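Side-chain contacts in peptide synthase (Silicibacter pomeroyi DSS-3, PDB 2QTP), which is of unknown function, but belongs to a family with a variant of the Bacillus chorismate mutase fold and may act in amino-acid metabolism: residues 10-15 against 67-72; 38-43 against 92-97. All blocks are in the same frame, centred on the assembly; numbering follows the deposited sequence.

Interaction 1 (10-15 against 67-72); sequences VFIEET and VQALGI
The methyl group of A69 is the meeting point of two side chains from the strand, V10 and I12, which lie two residues apart and so leave it on the same side. I12 reaches farther: its CD1 packs against A69 CB at 3.5 Å, tighter than usual for two carbons, and also lies 3.1 Å from the carbonyl oxygen A69 O. V10 touches the same methyl with CG1 at 3.7 Å. In I12, chi1 of -49° sets CG1 beside the backbone N and an anti chi2 (-174°) carries CD1 on to A69, while the CG2 branch is left to graze L70 CD2 at 4.1 Å. This is packing of helix 49-70 on the sheet of an alpha+beta domain, a variant of the Bacillus chorismate mutase fold, and it involves the last turn of the helix. Just beyond A69 and L70 that helix closes with a Schellman motif: G71 has positive phi, and I72 N bonds back to V67 O at 3.1 Å. Behind the first shell, strand 21-37 pairs with the backbone of F11 and E13 through V31 and K29. The same strand meets the helix end: L70 packs on A30, and R28 NH2 donates to L70 O.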
ATOM      1  N   VAL A  10      -2.285  -4.905   8.545  1.00 63.21           N
ATOM      2  CA  VAL A  10      -1.208  -3.985   8.953  1.00 65.61           C
ATOM      3  C   VAL A  10       0.024  -4.822   9.336  1.00 66.54           C
ATOM      4  O   VAL A  10      -0.096  -5.821  10.061  1.00 67.87           O
ATOM      5  CB  VAL A  10      -1.667  -3.035  10.086  1.00 64.80           C
ATOM      6  CG1 VAL A  10      -0.553  -2.080  10.497  1.00 65.88           C
ATOM      7  CG2 VAL A  10      -2.919  -2.245   9.647  1.00 61.03           C
ATOM      8  N   PHE A  11       1.182  -4.445   8.803  1.00 68.24           N
ATOM      9  CA  PHE A  11       2.476  -5.152   9.032  1.00 70.49           C
ATOM     10  C   PHE A  11       3.453  -4.139   9.610  1.00 69.08           C
ATOM     11  O   PHE A  11       3.596  -3.047   9.051  1.00 66.00           O
ATOM     12  CB  PHE A  11       3.109  -5.666   7.721  1.00 73.14           C
ATOM     13  CG  PHE A  11       2.166  -6.448   6.809  1.00 83.05           C
ATOM     14  CD1 PHE A  11       1.058  -5.854   6.215  1.00 86.84           C
ATOM     15  CD2 PHE A  11       2.442  -7.777   6.485  1.00 98.64           C
ATOM     16  CE1 PHE A  11       0.222  -6.595   5.370  1.00 91.32           C
ATOM     17  CE2 PHE A  11       1.613  -8.526   5.617  1.00 94.94           C
ATOM     18  CZ  PHE A  11       0.505  -7.931   5.073  1.00 92.51           C
ATOM     19  N   ILE A  12       4.081  -4.466  10.740  1.00 66.53           N
ATOM     20  CA  ILE A  12       5.116  -3.626  11.301  1.00 66.48           C
ATOM     21  C   ILE A  12       6.392  -4.458  11.456  1.00 65.88           C
ATOM     22  O   ILE A  12       6.349  -5.623  11.880  1.00 61.91           O
ATOM     23  CB  ILE A  12       4.785  -3.126  12.717  1.00 69.54           C
ATOM     24  CG1 ILE A  12       3.390  -2.536  12.789  1.00 77.97           C
ATOM     25  CG2 ILE A  12       5.798  -2.066  13.153  1.00 75.00           C
ATOM     26  CD1 ILE A  12       3.104  -1.916  14.143  1.00 89.09           C
ATOM     27  N   GLU A  13       7.530  -3.835  11.208  1.00 63.85           N
ATOM     28  CA  GLU A  13       8.792  -4.516  11.323  1.00 64.58           C
ATOM     29  C   GLU A  13       9.791  -3.635  12.064  1.00 62.61           C
ATOM     30  O   GLU A  13       9.993  -2.489  11.679  1.00 61.17           O
ATOM     31  CB  GLU A  13       9.207  -4.886   9.903  1.00 65.60           C
ATOM     32  CG  GLU A  13      10.596  -5.389   9.661  1.00 80.23           C
ATOM     33  CD  GLU A  13      10.954  -5.245   8.177  1.00 94.25           C
ATOM     34  OE1 GLU A  13      10.157  -5.754   7.328  1.00 89.54           O
ATOM     35  OE2 GLU A  13      11.997  -4.577   7.890  1.00 94.80           O
ATOM     36  N   GLU A  14      10.376  -4.170  13.147  1.00 60.54           N
ATOM     37  CA  GLU A  14      11.377  -3.472  13.920  1.00 64.22           C
ATOM     38  C   GLU A  14      12.711  -4.133  13.731  1.00 61.44           C
ATOM     39  O   GLU A  14      12.842  -5.325  13.973  1.00 60.16           O
ATOM     40  CB  GLU A  14      11.121  -3.525  15.427  1.00 65.53           C
ATOM     41  CG  GLU A  14       9.726  -3.274  15.898  1.00 77.11           C
ATOM     42  CD  GLU A  14       9.632  -3.336  17.428  1.00 76.76           C
ATOM     43  OE1 GLU A  14      10.688  -3.447  18.138  1.00 88.35           O
ATOM     44  OE2 GLU A  14       8.475  -3.246  17.895  1.00 95.73           O
ATOM     45  N   THR A  15      13.713  -3.342  13.392  1.00 58.64           N
ATOM     46  CA  THR A  15      15.064  -3.830  13.209  1.00 58.59           C
ATOM     47  C   THR A  15      15.892  -3.340  14.357  1.00 58.57           C
ATOM     48  O   THR A  15      16.013  -2.129  14.582  1.00 59.06           O
ATOM     49  CB  THR A  15      15.658  -3.290  11.930  1.00 59.43           C
ATOM     50  OG1 THR A  15      14.839  -3.707  10.842  1.00 61.21           O
ATOM     51  CG2 THR A  15      17.065  -3.789  11.756  1.00 57.66           C
ATOM     52  N   VAL A  67       0.353   5.156  11.005  1.00 68.65           N
ATOM     53  CA  VAL A  67       0.784   5.978  12.142  1.00 67.90           C
ATOM     54  C   VAL A  67       0.225   5.447  13.470  1.00 68.27           C
ATOM     55  O   VAL A  67       0.920   5.458  14.466  1.00 68.65           O
ATOM     56  CB  VAL A  67       0.494   7.511  11.930  1.00 68.30           C
ATOM     57  CG1 VAL A  67       1.192   7.997  10.660  1.00 60.10           C
ATOM     58  CG2 VAL A  67      -1.006   7.813  11.865  1.00 69.21           C
ATOM     59  N   GLN A  68      -1.013   4.974  13.486  1.00 69.59           N
ATOM     60  CA  GLN A  68      -1.543   4.320  14.672  1.00 71.58           C
ATOM     61  C   GLN A  68      -0.741   3.078  15.036  1.00 70.71           C
ATOM     62  O   GLN A  68      -0.490   2.851  16.198  1.00 70.54           O
ATOM     63  CB  GLN A  68      -3.004   3.928  14.503  1.00 73.66           C
ATOM     64  CG  GLN A  68      -3.959   5.094  14.613  1.00 85.22           C
ATOM     65  CD  GLN A  68      -5.401   4.706  14.284  1.00 97.24           C
ATOM     66  OE1 GLN A  68      -5.661   3.825  13.452  1.00101.65           O
ATOM     67  NE2 GLN A  68      -6.345   5.378  14.931  1.00103.54           N
ATOM     68  N   ALA A  69      -0.331   2.282  14.053  1.00 68.24           N
ATOM     69  CA  ALA A  69       0.465   1.085  14.314  1.00 66.55           C
ATOM     70  C   ALA A  69       1.830   1.404  14.921  1.00 65.58           C
ATOM     71  O   ALA A  69       2.339   0.658  15.738  1.00 66.58           O
ATOM     72  CB  ALA A  69       0.650   0.279  13.019  1.00 64.41           C
ATOM     73  N   LEU A  70       2.436   2.488  14.476  1.00 65.16           N
ATOM     74  CA  LEU A  70       3.747   2.897  14.929  1.00 67.09           C
ATOM     75  C   LEU A  70       3.637   3.796  16.147  1.00 70.42           C
ATOM     76  O   LEU A  70       4.636   4.189  16.719  1.00 71.29           O
ATOM     77  CB  LEU A  70       4.466   3.681  13.831  1.00 66.52           C
ATOM     78  CG  LEU A  70       4.946   2.944  12.592  1.00 64.62           C
ATOM     79  CD1 LEU A  70       5.229   3.974  11.464  1.00 66.99           C
ATOM     80  CD2 LEU A  70       6.145   2.060  12.914  1.00 64.79           C
ATOM     81  N   GLY A  71       2.417   4.146  16.522  1.00 72.95           N
ATOM     82  CA  GLY A  71       2.193   5.024  17.657  1.00 73.43           C
ATOM     83  C   GLY A  71       2.918   6.341  17.507  1.00 73.66           C
ATOM     84  O   GLY A  71       3.522   6.818  18.460  1.00 74.69           O
ATOM     85  N   ILE A  72       2.887   6.931  16.315  1.00 73.40           N
ATOM     86  CA  ILE A  72       3.535   8.222  16.136  1.00 72.95           C
ATOM     87  C   ILE A  72       2.545   9.219  15.582  1.00 74.01           C
ATOM     88  O   ILE A  72       1.447   8.852  15.163  1.00 72.95           O
ATOM     89  CB  ILE A  72       4.789   8.150  15.213  1.00 72.40           C
ATOM     90  CG1 ILE A  72       4.413   7.774  13.773  1.00 71.25           C
ATOM     91  CG2 ILE A  72       5.803   7.165  15.760  1.00 72.44           C
ATOM     92  CD1 ILE A  72       5.599   7.780  12.834  1.00 72.78           C
TER

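Interaction 2 (38-43 against 92-97); sequences NPFAGR and LEHAAA
H94 projects from helix 92-98 toward an Asx turn at N38, which overlaps a type I beta turn from N38 to A41; a type II turn from F40 to R43 follows. The tight part of the contact lies at the buried N38 amide and the CB of F40. N38 ND2 donates to H94 ND1 at 3.1 Å in a nearly straight bond (167°), with the ring nitrogen in the amide plane but the amide nitrogen tilted from the imidazole plane. A chi1 of 179° swings the N38 amide between turn and helix: OD1 takes the F40 N-H at 3.0 Å, from above the carbonyl plane, which fixes the amide's rotation and leaves ND2 directed at the histidine. F40 CB lies over one imidazole face in a CH-pi contact, 3.9 Å from the H94 ring centroid. The phenyl ring turns off to one side, meeting the imidazole obliquely, and has P39 CG over one face; L51 of helix 49-70 touches both F40 and H94. Toward R43, whose side chain is exposed, the packing gives way to solvent. There a water in the imidazole plane joins the two residues, 2.7 Å from R43 O and 2.9 Å from H94 NE2.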
ATOM      1  N   ASN A  38     -12.824  -4.359  -7.401  1.00 65.32           N
ATOM      2  CA  ASN A  38     -12.566  -3.436  -8.502  1.00 64.63           C
ATOM      3  C   ASN A  38     -13.893  -3.258  -9.217  1.00 65.65           C
ATOM      4  O   ASN A  38     -14.419  -4.226  -9.771  1.00 65.43           O
ATOM      5  CB  ASN A  38     -11.499  -4.051  -9.410  1.00 63.76           C
ATOM      6  CG  ASN A  38     -11.147  -3.220 -10.596  1.00 61.82           C
ATOM      7  OD1 ASN A  38     -11.704  -2.139 -10.836  1.00 61.84           O
ATOM      8  ND2 ASN A  38     -10.228  -3.772 -11.427  1.00 60.92           N
ATOM      9  N   PRO A  39     -14.477  -2.041  -9.182  1.00 68.14           N
ATOM     10  CA  PRO A  39     -15.764  -1.879  -9.894  1.00 67.28           C
ATOM     11  C   PRO A  39     -15.662  -2.062 -11.423  1.00 64.95           C
ATOM     12  O   PRO A  39     -16.663  -2.306 -12.073  1.00 67.75           O
ATOM     13  CB  PRO A  39     -16.173  -0.427  -9.536  1.00 67.40           C
ATOM     14  CG  PRO A  39     -14.875   0.269  -9.324  1.00 67.31           C
ATOM     15  CD  PRO A  39     -14.049  -0.771  -8.562  1.00 69.85           C
ATOM     16  N   PHE A  40     -14.452  -1.992 -11.969  1.00 64.63           N
ATOM     17  CA  PHE A  40     -14.229  -2.114 -13.388  1.00 65.27           C
ATOM     18  C   PHE A  40     -13.672  -3.468 -13.798  1.00 64.48           C
ATOM     19  O   PHE A  40     -13.210  -3.609 -14.906  1.00 66.47           O
ATOM     20  CB  PHE A  40     -13.307  -0.980 -13.854  1.00 65.74           C
ATOM     21  CG  PHE A  40     -13.786   0.413 -13.429  1.00 65.38           C
ATOM     22  CD1 PHE A  40     -15.114   0.754 -13.513  1.00 66.27           C
ATOM     23  CD2 PHE A  40     -12.889   1.374 -12.986  1.00 67.12           C
ATOM     24  CE1 PHE A  40     -15.550   2.014 -13.141  1.00 72.57           C
ATOM     25  CE2 PHE A  40     -13.328   2.630 -12.596  1.00 68.34           C
ATOM     26  CZ  PHE A  40     -14.655   2.941 -12.683  1.00 66.28           C
ATOM     27  N   ALA A  41     -13.695  -4.446 -12.896  1.00 63.38           N
ATOM     28  CA  ALA A  41     -13.258  -5.786 -13.211  1.00 60.37           C
ATOM     29  C   ALA A  41     -14.149  -6.342 -14.318  1.00 60.09           C
ATOM     30  O   ALA A  41     -15.366  -6.213 -14.257  1.00 60.90           O
ATOM     31  CB  ALA A  41     -13.287  -6.723 -11.951  1.00 58.11           C
ATOM     32  N   GLY A  42     -13.533  -6.953 -15.326  1.00 57.54           N
ATOM     33  CA  GLY A  42     -14.256  -7.520 -16.477  1.00 58.82           C
ATOM     34  C   GLY A  42     -14.770  -6.515 -17.472  1.00 57.00           C
ATOM     35  O   GLY A  42     -15.466  -6.869 -18.409  1.00 58.61           O
ATOM     36  N   ARG A  43     -14.394  -5.262 -17.301  1.00 59.90           N
ATOM     37  CA  ARG A  43     -14.932  -4.161 -18.090  1.00 60.83           C
ATOM     38  C   ARG A  43     -13.843  -3.285 -18.726  1.00 62.64           C
ATOM     39  O   ARG A  43     -12.714  -3.183 -18.226  1.00 58.66           O
ATOM     40  CB  ARG A  43     -15.739  -3.260 -17.155  1.00 61.32           C
ATOM     41  CG  ARG A  43     -17.003  -3.895 -16.621  1.00 63.36           C
ATOM     42  CD  ARG A  43     -17.637  -3.043 -15.537  1.00 66.25           C
ATOM     43  NE  ARG A  43     -18.712  -3.770 -14.864  1.00 72.39           N
ATOM     44  CZ  ARG A  43     -20.007  -3.689 -15.189  1.00 74.56           C
ATOM     45  NH1 ARG A  43     -20.445  -2.888 -16.164  1.00 75.84           N
ATOM     46  NH2 ARG A  43     -20.881  -4.420 -14.520  1.00 77.35           N
ATOM     47  N   LEU A  92      -4.036  -2.285 -15.621  1.00 65.07           N
ATOM     48  CA  LEU A  92      -3.010  -1.551 -14.911  1.00 67.61           C
ATOM     49  C   LEU A  92      -3.436  -0.114 -14.637  1.00 67.80           C
ATOM     50  O   LEU A  92      -3.065   0.445 -13.605  1.00 68.01           O
ATOM     51  CB  LEU A  92      -1.704  -1.585 -15.699  1.00 66.73           C
ATOM     52  CG  LEU A  92      -0.380  -1.443 -14.944  1.00 76.50           C
ATOM     53  CD1 LEU A  92      -0.263  -2.399 -13.745  1.00 69.72           C
ATOM     54  CD2 LEU A  92       0.798  -1.648 -15.925  1.00 72.28           C
ATOM     55  N   GLU A  93      -4.227   0.469 -15.546  1.00 66.55           N
ATOM     56  CA  GLU A  93      -4.734   1.834 -15.396  1.00 66.41           C
ATOM     57  C   GLU A  93      -5.629   1.975 -14.186  1.00 63.24           C
ATOM     58  O   GLU A  93      -5.753   3.066 -13.652  1.00 64.22           O
ATOM     59  CB  GLU A  93      -5.562   2.294 -16.615  1.00 67.54           C
ATOM     60  CG  GLU A  93      -4.786   2.547 -17.869  1.00 77.47           C
ATOM     61  CD  GLU A  93      -4.400   1.256 -18.620  1.00 87.56           C
ATOM     62  OE1 GLU A  93      -4.902   0.153 -18.295  1.00 76.81           O
ATOM     63  OE2 GLU A  93      -3.584   1.368 -19.558  1.00 99.30           O
ATOM     64  N   HIS A  94      -6.262   0.878 -13.768  1.00 63.95           N
ATOM     65  CA  HIS A  94      -7.064   0.885 -12.542  1.00 64.31           C
ATOM     66  C   HIS A  94      -6.195   1.123 -11.283  1.00 63.98           C
ATOM     67  O   HIS A  94      -6.588   1.844 -10.374  1.00 60.64           O
ATOM     68  CB  HIS A  94      -7.886  -0.399 -12.391  1.00 62.98           C
ATOM     69  CG  HIS A  94      -8.795  -0.678 -13.552  1.00 64.39           C
ATOM     70  ND1 HIS A  94      -9.331  -1.922 -13.796  1.00 60.45           N
ATOM     71  CD2 HIS A  94      -9.209   0.116 -14.570  1.00 62.93           C
ATOM     72  CE1 HIS A  94     -10.071  -1.869 -14.888  1.00 63.89           C
ATOM     73  NE2 HIS A  94     -10.002  -0.648 -15.385  1.00 60.16           N
ATOM     74  N   ALA A  95      -5.008   0.536 -11.272  1.00 62.81           N
ATOM     75  CA  ALA A  95      -4.024   0.760 -10.202  1.00 63.38           C
ATOM     76  C   ALA A  95      -3.535   2.202 -10.262  1.00 63.31           C
ATOM     77  O   ALA A  95      -3.411   2.874  -9.237  1.00 66.33           O
ATOM     78  CB  ALA A  95      -2.834  -0.233 -10.319  1.00 61.43           C
ATOM     79  N   ALA A  96      -3.226   2.688 -11.456  1.00 63.44           N
ATOM     80  CA  ALA A  96      -2.872   4.103 -11.622  1.00 62.23           C
ATOM     81  C   ALA A  96      -3.919   5.044 -11.015  1.00 62.87           C
ATOM     82  O   ALA A  96      -3.573   5.990 -10.302  1.00 62.19           O
ATOM     83  CB  ALA A  96      -2.650   4.423 -13.063  1.00 61.09           C
ATOM     84  N   ALA A  97      -5.193   4.774 -11.304  1.00 62.24           N
ATOM     85  CA  ALA A  97      -6.294   5.615 -10.868  1.00 62.60           C
ATOM     86  C   ALA A  97      -6.384   5.598  -9.369  1.00 63.90           C
ATOM     87  O   ALA A  97      -6.492   6.636  -8.725  1.00 66.76           O
ATOM     88  CB  ALA A  97      -7.628   5.149 -11.499  1.00 58.35           C
TER
HETATM   89  O   HOH W   1     -11.283  -0.918 -17.965  1.00 39.54           O

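Interactions 1 and 2 lie on opposite sides of the centre of the chain, 29 Å apart between centres and about 17 Å between nearest atoms, and do not touch. Helix 49-70 relates them: its last turn takes part in interaction 1, while L51, near its start, packs on F40 and H94 of interaction 2. Strand 21-37 makes a second link, since it pairs with strand 5-15 and runs on into the loop that holds 38-43. The segments of the two interactions alternate along the sequence. In chemistry they differ, the first apolar and the second polar at its core. The function is not established, so neither contact can be tied to a site.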